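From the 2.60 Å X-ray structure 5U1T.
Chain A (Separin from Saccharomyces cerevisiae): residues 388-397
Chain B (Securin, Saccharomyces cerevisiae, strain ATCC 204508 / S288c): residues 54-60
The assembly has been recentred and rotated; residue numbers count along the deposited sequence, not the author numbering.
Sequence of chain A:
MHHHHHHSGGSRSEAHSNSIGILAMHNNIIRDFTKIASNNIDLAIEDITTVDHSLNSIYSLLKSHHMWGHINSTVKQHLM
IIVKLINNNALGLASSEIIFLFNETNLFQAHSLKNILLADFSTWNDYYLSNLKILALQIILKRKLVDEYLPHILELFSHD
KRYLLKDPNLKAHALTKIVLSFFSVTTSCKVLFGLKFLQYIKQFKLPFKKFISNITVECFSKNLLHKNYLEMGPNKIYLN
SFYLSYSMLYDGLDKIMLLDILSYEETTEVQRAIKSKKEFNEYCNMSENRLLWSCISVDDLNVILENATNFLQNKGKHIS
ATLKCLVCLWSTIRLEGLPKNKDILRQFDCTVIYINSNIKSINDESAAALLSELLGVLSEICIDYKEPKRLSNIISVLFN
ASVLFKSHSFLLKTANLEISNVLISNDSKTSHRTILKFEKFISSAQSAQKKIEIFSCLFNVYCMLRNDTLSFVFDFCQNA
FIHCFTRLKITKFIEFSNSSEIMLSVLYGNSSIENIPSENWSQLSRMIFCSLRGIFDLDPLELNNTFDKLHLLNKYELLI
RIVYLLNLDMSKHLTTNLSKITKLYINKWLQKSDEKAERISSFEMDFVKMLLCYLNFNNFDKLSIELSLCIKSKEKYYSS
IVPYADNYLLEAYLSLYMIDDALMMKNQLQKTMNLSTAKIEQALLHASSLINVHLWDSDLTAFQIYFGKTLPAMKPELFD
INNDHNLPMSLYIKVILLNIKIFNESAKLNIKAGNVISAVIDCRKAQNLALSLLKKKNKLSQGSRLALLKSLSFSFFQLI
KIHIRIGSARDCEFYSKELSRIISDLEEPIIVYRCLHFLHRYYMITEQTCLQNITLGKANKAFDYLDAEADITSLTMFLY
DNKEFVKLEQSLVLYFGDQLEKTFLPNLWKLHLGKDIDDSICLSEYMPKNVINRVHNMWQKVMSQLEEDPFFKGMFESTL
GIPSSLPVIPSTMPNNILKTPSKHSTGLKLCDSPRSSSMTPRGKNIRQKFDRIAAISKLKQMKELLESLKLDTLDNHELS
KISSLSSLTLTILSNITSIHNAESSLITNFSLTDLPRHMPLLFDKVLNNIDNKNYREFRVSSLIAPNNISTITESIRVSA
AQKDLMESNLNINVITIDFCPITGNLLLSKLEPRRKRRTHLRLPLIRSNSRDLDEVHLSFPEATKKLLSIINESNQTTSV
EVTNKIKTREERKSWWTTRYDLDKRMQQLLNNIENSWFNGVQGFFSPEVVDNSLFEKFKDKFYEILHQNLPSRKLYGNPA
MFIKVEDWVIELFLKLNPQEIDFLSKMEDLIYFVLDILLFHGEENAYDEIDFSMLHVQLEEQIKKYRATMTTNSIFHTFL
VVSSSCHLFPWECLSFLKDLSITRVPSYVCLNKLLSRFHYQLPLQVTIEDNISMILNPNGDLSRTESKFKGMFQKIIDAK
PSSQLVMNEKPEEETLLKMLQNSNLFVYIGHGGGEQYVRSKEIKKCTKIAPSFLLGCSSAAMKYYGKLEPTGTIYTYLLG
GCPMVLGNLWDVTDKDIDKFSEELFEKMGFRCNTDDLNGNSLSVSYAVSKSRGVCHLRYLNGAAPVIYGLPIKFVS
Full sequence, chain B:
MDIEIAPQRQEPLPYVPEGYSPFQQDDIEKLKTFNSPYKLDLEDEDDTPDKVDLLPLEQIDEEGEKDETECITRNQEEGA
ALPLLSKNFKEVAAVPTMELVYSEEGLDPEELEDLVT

Chain A (388-397) PKRLSNIISV
Chain B, residues 54-60: LLPLEQI

Residues 388-397 of separin form a helix that continues later in the chain, and securin residues 54-60 lie against it without regular secondary structure. From B:Leu54 to B:Gln59 the securin backbone is extended throughout, with phi running from -63° at B:Leu54 to -144° at B:Gln59 and psi from 132° at B:Leu57 to 178° at B:Glu58. The chains run in opposite directions: A:Ser396 CA is 5.7 Å from B:Leu55 CA, and A:Asn393 CA is 5.7 Å from B:Leu57 CA. One helical step of three residues thus spans two residues of the extended peptide. A:Lys389, A:Asn393 and A:Ser396 point their CA-to-CB bonds toward securin, and the surface buried between the two stretches, both sides summed, is 526 Å².

A:Asn393 is the polar centre of the contact. With chi1 at -87° (m) and chi2 at -3°, its carboxamide addresses both backbone polar groups of B:Glu58. B:Glu58 N donates to A:Asn393 OD1 at 3.0 Å with a nearly straight N-H...O angle of 167°, while A:Asn393 ND2 returns a weak bond to B:Glu58 O at 3.4 Å and 158°. A single side chain therefore supplies both an acceptor and a donor to the backbone of B:Glu58. The helix's own backbone remains engaged: A:Asn393 N makes weak bonds to A:Lys389 O and A:Arg390 O, both at 3.3 Å, and A:Val397 N bonds to A:Asn393 O at 3.1 Å.

At the N-terminal end of the helix, A:Lys389 reaches out with chi1 at -114°, between wells, and chi2 to chi4 all t. A:Lys389 NZ forms a long salt bridge of 3.6 Å to B:Glu58 OE1 and a weak hydrogen bond of 3.3 Å to B:Gln59 O, so the ammonium group has both a carboxylate and a backbone carbonyl as partners, neither of them held tightly. B:Glu58 meets it with chi1 m, chi2 t and chi3 at 9°; the carboxylate also approaches the lysine methylene, with A:Lys389 CE 3.1 Å from B:Glu58 OE1.

B:Ile60 (chi1 m, chi2 p) packs beside this polar group. B:Ile60 CG1 is 4.0 Å from A:Lys389 CD, and B:Ile60 CD1 lies over one face of the A:Arg390 guanidinium, 3.9 Å from A:Arg390 NH2. This contact takes no donor from the arginine: NE and NH2 are hydrogen-bonded elsewhere in the structure, and NH1 bonds to a residue flanking one of the stretches.

A:Ser396 OG (chi1 -83°, m) turns back on its helix in a weak bond to A:Ser392 O at 3.4 Å, a carbonyl that also accepts A:Ser396 N at 3.2 Å. Across the contact, A:Ser396 OG lies 3.6 Å from B:Leu55 CB and equally far from B:Pro56 O. B:Leu55 and B:Leu57 are both m, t rotamers. The CA-to-CB bond of B:Leu57 points sideways, but the end of its side chain comes nearer, placing B:Leu57 CD2 3.4 Å from A:Asn393 CG and 4.2 Å from A:Val397 CG2.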

# COMPACT_ATOMS: atom_id res chain seq x y z
N PRO A 388 -23.80 -47.10 -5.07
CA PRO A 388 -23.70 -45.76 -4.48
C PRO A 388 -24.46 -44.74 -5.31
O PRO A 388 -25.18 -43.92 -4.74
CB PRO A 388 -22.20 -45.48 -4.48
CG PRO A 388 -21.55 -46.81 -4.76
CD PRO A 388 -22.51 -47.52 -5.63
N LYS A 389 -24.29 -44.79 -6.63
CA LYS A 389 -25.08 -43.96 -7.53
C LYS A 389 -26.56 -44.23 -7.22
O LYS A 389 -27.34 -43.30 -7.02
CB LYS A 389 -24.77 -44.26 -9.00
CG LYS A 389 -24.10 -43.13 -9.80
CD LYS A 389 -24.01 -43.47 -11.30
CE LYS A 389 -23.22 -42.44 -12.12
NZ LYS A 389 -23.57 -42.45 -13.59
N ARG A 390 -26.93 -45.51 -7.15
CA ARG A 390 -28.33 -45.87 -6.93
C ARG A 390 -28.85 -45.46 -5.55
O ARG A 390 -30.00 -45.02 -5.43
CB ARG A 390 -28.53 -47.38 -7.16
CG ARG A 390 -28.33 -47.78 -8.61
CD ARG A 390 -29.26 -48.90 -9.05
NE ARG A 390 -29.30 -49.03 -10.50
CZ ARG A 390 -28.32 -49.56 -11.24
NH1 ARG A 390 -27.21 -50.01 -10.66
NH2 ARG A 390 -28.44 -49.63 -12.56
N LEU A 391 -28.03 -45.56 -4.51
CA LEU A 391 -28.44 -45.06 -3.19
C LEU A 391 -28.66 -43.56 -3.20
O LEU A 391 -29.58 -43.05 -2.56
CB LEU A 391 -27.42 -45.40 -2.11
CG LEU A 391 -27.91 -44.99 -0.72
CD1 LEU A 391 -29.26 -45.64 -0.42
CD2 LEU A 391 -26.91 -45.34 0.34
N SER A 392 -27.81 -42.84 -3.93
CA SER A 392 -27.89 -41.39 -3.94
C SER A 392 -29.18 -40.90 -4.59
O SER A 392 -29.63 -39.78 -4.35
CB SER A 392 -26.69 -40.80 -4.65
OG SER A 392 -26.74 -39.40 -4.52
N ASN A 393 -29.79 -41.75 -5.41
CA ASN A 393 -31.10 -41.44 -5.96
C ASN A 393 -32.20 -41.58 -4.90
O ASN A 393 -33.20 -40.85 -4.94
CB ASN A 393 -31.39 -42.36 -7.15
CG ASN A 393 -30.85 -41.80 -8.46
OD1 ASN A 393 -30.30 -40.70 -8.52
ND2 ASN A 393 -31.01 -42.57 -9.53
N ILE A 394 -32.02 -42.51 -3.96
CA ILE A 394 -32.99 -42.73 -2.89
C ILE A 394 -32.93 -41.62 -1.86
O ILE A 394 -33.94 -41.27 -1.26
CB ILE A 394 -32.77 -44.10 -2.21
CG1 ILE A 394 -32.71 -45.18 -3.27
CG2 ILE A 394 -33.87 -44.40 -1.20
CD1 ILE A 394 -32.63 -46.54 -2.73
N ILE A 395 -31.74 -41.06 -1.67
CA ILE A 395 -31.57 -39.85 -0.87
C ILE A 395 -32.31 -38.69 -1.53
O ILE A 395 -32.95 -37.88 -0.85
CB ILE A 395 -30.08 -39.47 -0.71
CG1 ILE A 395 -29.34 -40.60 -0.01
CG2 ILE A 395 -29.94 -38.18 0.08
CD1 ILE A 395 -27.89 -40.34 0.17
N SER A 396 -32.24 -38.63 -2.85
CA SER A 396 -32.90 -37.58 -3.60
C SER A 396 -34.42 -37.64 -3.41
O SER A 396 -35.06 -36.62 -3.14
CB SER A 396 -32.54 -37.67 -5.09
OG SER A 396 -31.30 -37.03 -5.37
N VAL A 397 -35.00 -38.83 -3.53
CA VAL A 397 -36.44 -38.97 -3.42
C VAL A 397 -36.91 -38.62 -2.01
O VAL A 397 -37.90 -37.91 -1.84
CB VAL A 397 -36.90 -40.40 -3.81
CG1 VAL A 397 -38.39 -40.59 -3.54
CG2 VAL A 397 -36.58 -40.64 -5.27
N LEU B 54 -36.31 -29.14 -6.29
CA LEU B 54 -36.19 -30.58 -6.09
C LEU B 54 -34.91 -31.11 -6.74
O LEU B 54 -34.32 -30.46 -7.61
CB LEU B 54 -37.43 -31.31 -6.65
CG LEU B 54 -38.81 -30.97 -6.05
CD1 LEU B 54 -39.94 -31.60 -6.87
CD2 LEU B 54 -38.91 -31.38 -4.59
N LEU B 55 -34.46 -32.27 -6.28
CA LEU B 55 -33.26 -32.91 -6.80
C LEU B 55 -33.58 -33.89 -7.92
O LEU B 55 -34.58 -34.60 -7.86
CB LEU B 55 -32.51 -33.62 -5.67
CG LEU B 55 -31.67 -32.69 -4.82
CD1 LEU B 55 -31.14 -33.43 -3.63
CD2 LEU B 55 -30.53 -32.12 -5.66
N PRO B 56 -32.72 -33.92 -8.95
CA PRO B 56 -32.94 -34.80 -10.10
C PRO B 56 -32.43 -36.22 -9.87
O PRO B 56 -31.75 -36.48 -8.87
CB PRO B 56 -32.15 -34.10 -11.22
CG PRO B 56 -31.68 -32.79 -10.64
CD PRO B 56 -31.61 -32.99 -9.17
N LEU B 57 -32.75 -37.12 -10.80
CA LEU B 57 -32.38 -38.53 -10.71
C LEU B 57 -31.33 -38.94 -11.74
O LEU B 57 -31.48 -38.65 -12.93
CB LEU B 57 -33.62 -39.41 -10.88
CG LEU B 57 -34.59 -39.59 -9.72
CD1 LEU B 57 -35.82 -40.34 -10.18
CD2 LEU B 57 -33.93 -40.33 -8.56
N GLU B 58 -30.29 -39.64 -11.30
CA GLU B 58 -29.22 -40.09 -12.19
C GLU B 58 -29.57 -41.35 -13.02
O GLU B 58 -30.66 -41.92 -12.89
CB GLU B 58 -27.94 -40.37 -11.40
CG GLU B 58 -27.26 -39.12 -10.84
CD GLU B 58 -25.76 -39.31 -10.68
OE1 GLU B 58 -25.23 -40.33 -11.17
OE2 GLU B 58 -25.10 -38.43 -10.07
N GLN B 59 -28.62 -41.76 -13.88
CA GLN B 59 -28.81 -42.89 -14.79
C GLN B 59 -27.55 -43.73 -15.02
O GLN B 59 -26.43 -43.23 -14.96
CB GLN B 59 -29.30 -42.37 -16.14
CG GLN B 59 -30.75 -41.96 -16.16
CD GLN B 59 -31.25 -41.78 -17.59
OE1 GLN B 59 -32.34 -42.25 -17.94
NE2 GLN B 59 -30.44 -41.12 -18.42
N ILE B 60 -27.76 -45.00 -15.35
CA ILE B 60 -26.65 -45.85 -15.76
C ILE B 60 -26.91 -46.64 -17.02
O ILE B 60 -26.03 -47.35 -17.49
CB ILE B 60 -26.30 -46.85 -14.66
CG1 ILE B 60 -26.25 -46.14 -13.32
CG2 ILE B 60 -24.98 -47.52 -15.00
CD1 ILE B 60 -27.61 -45.82 -12.76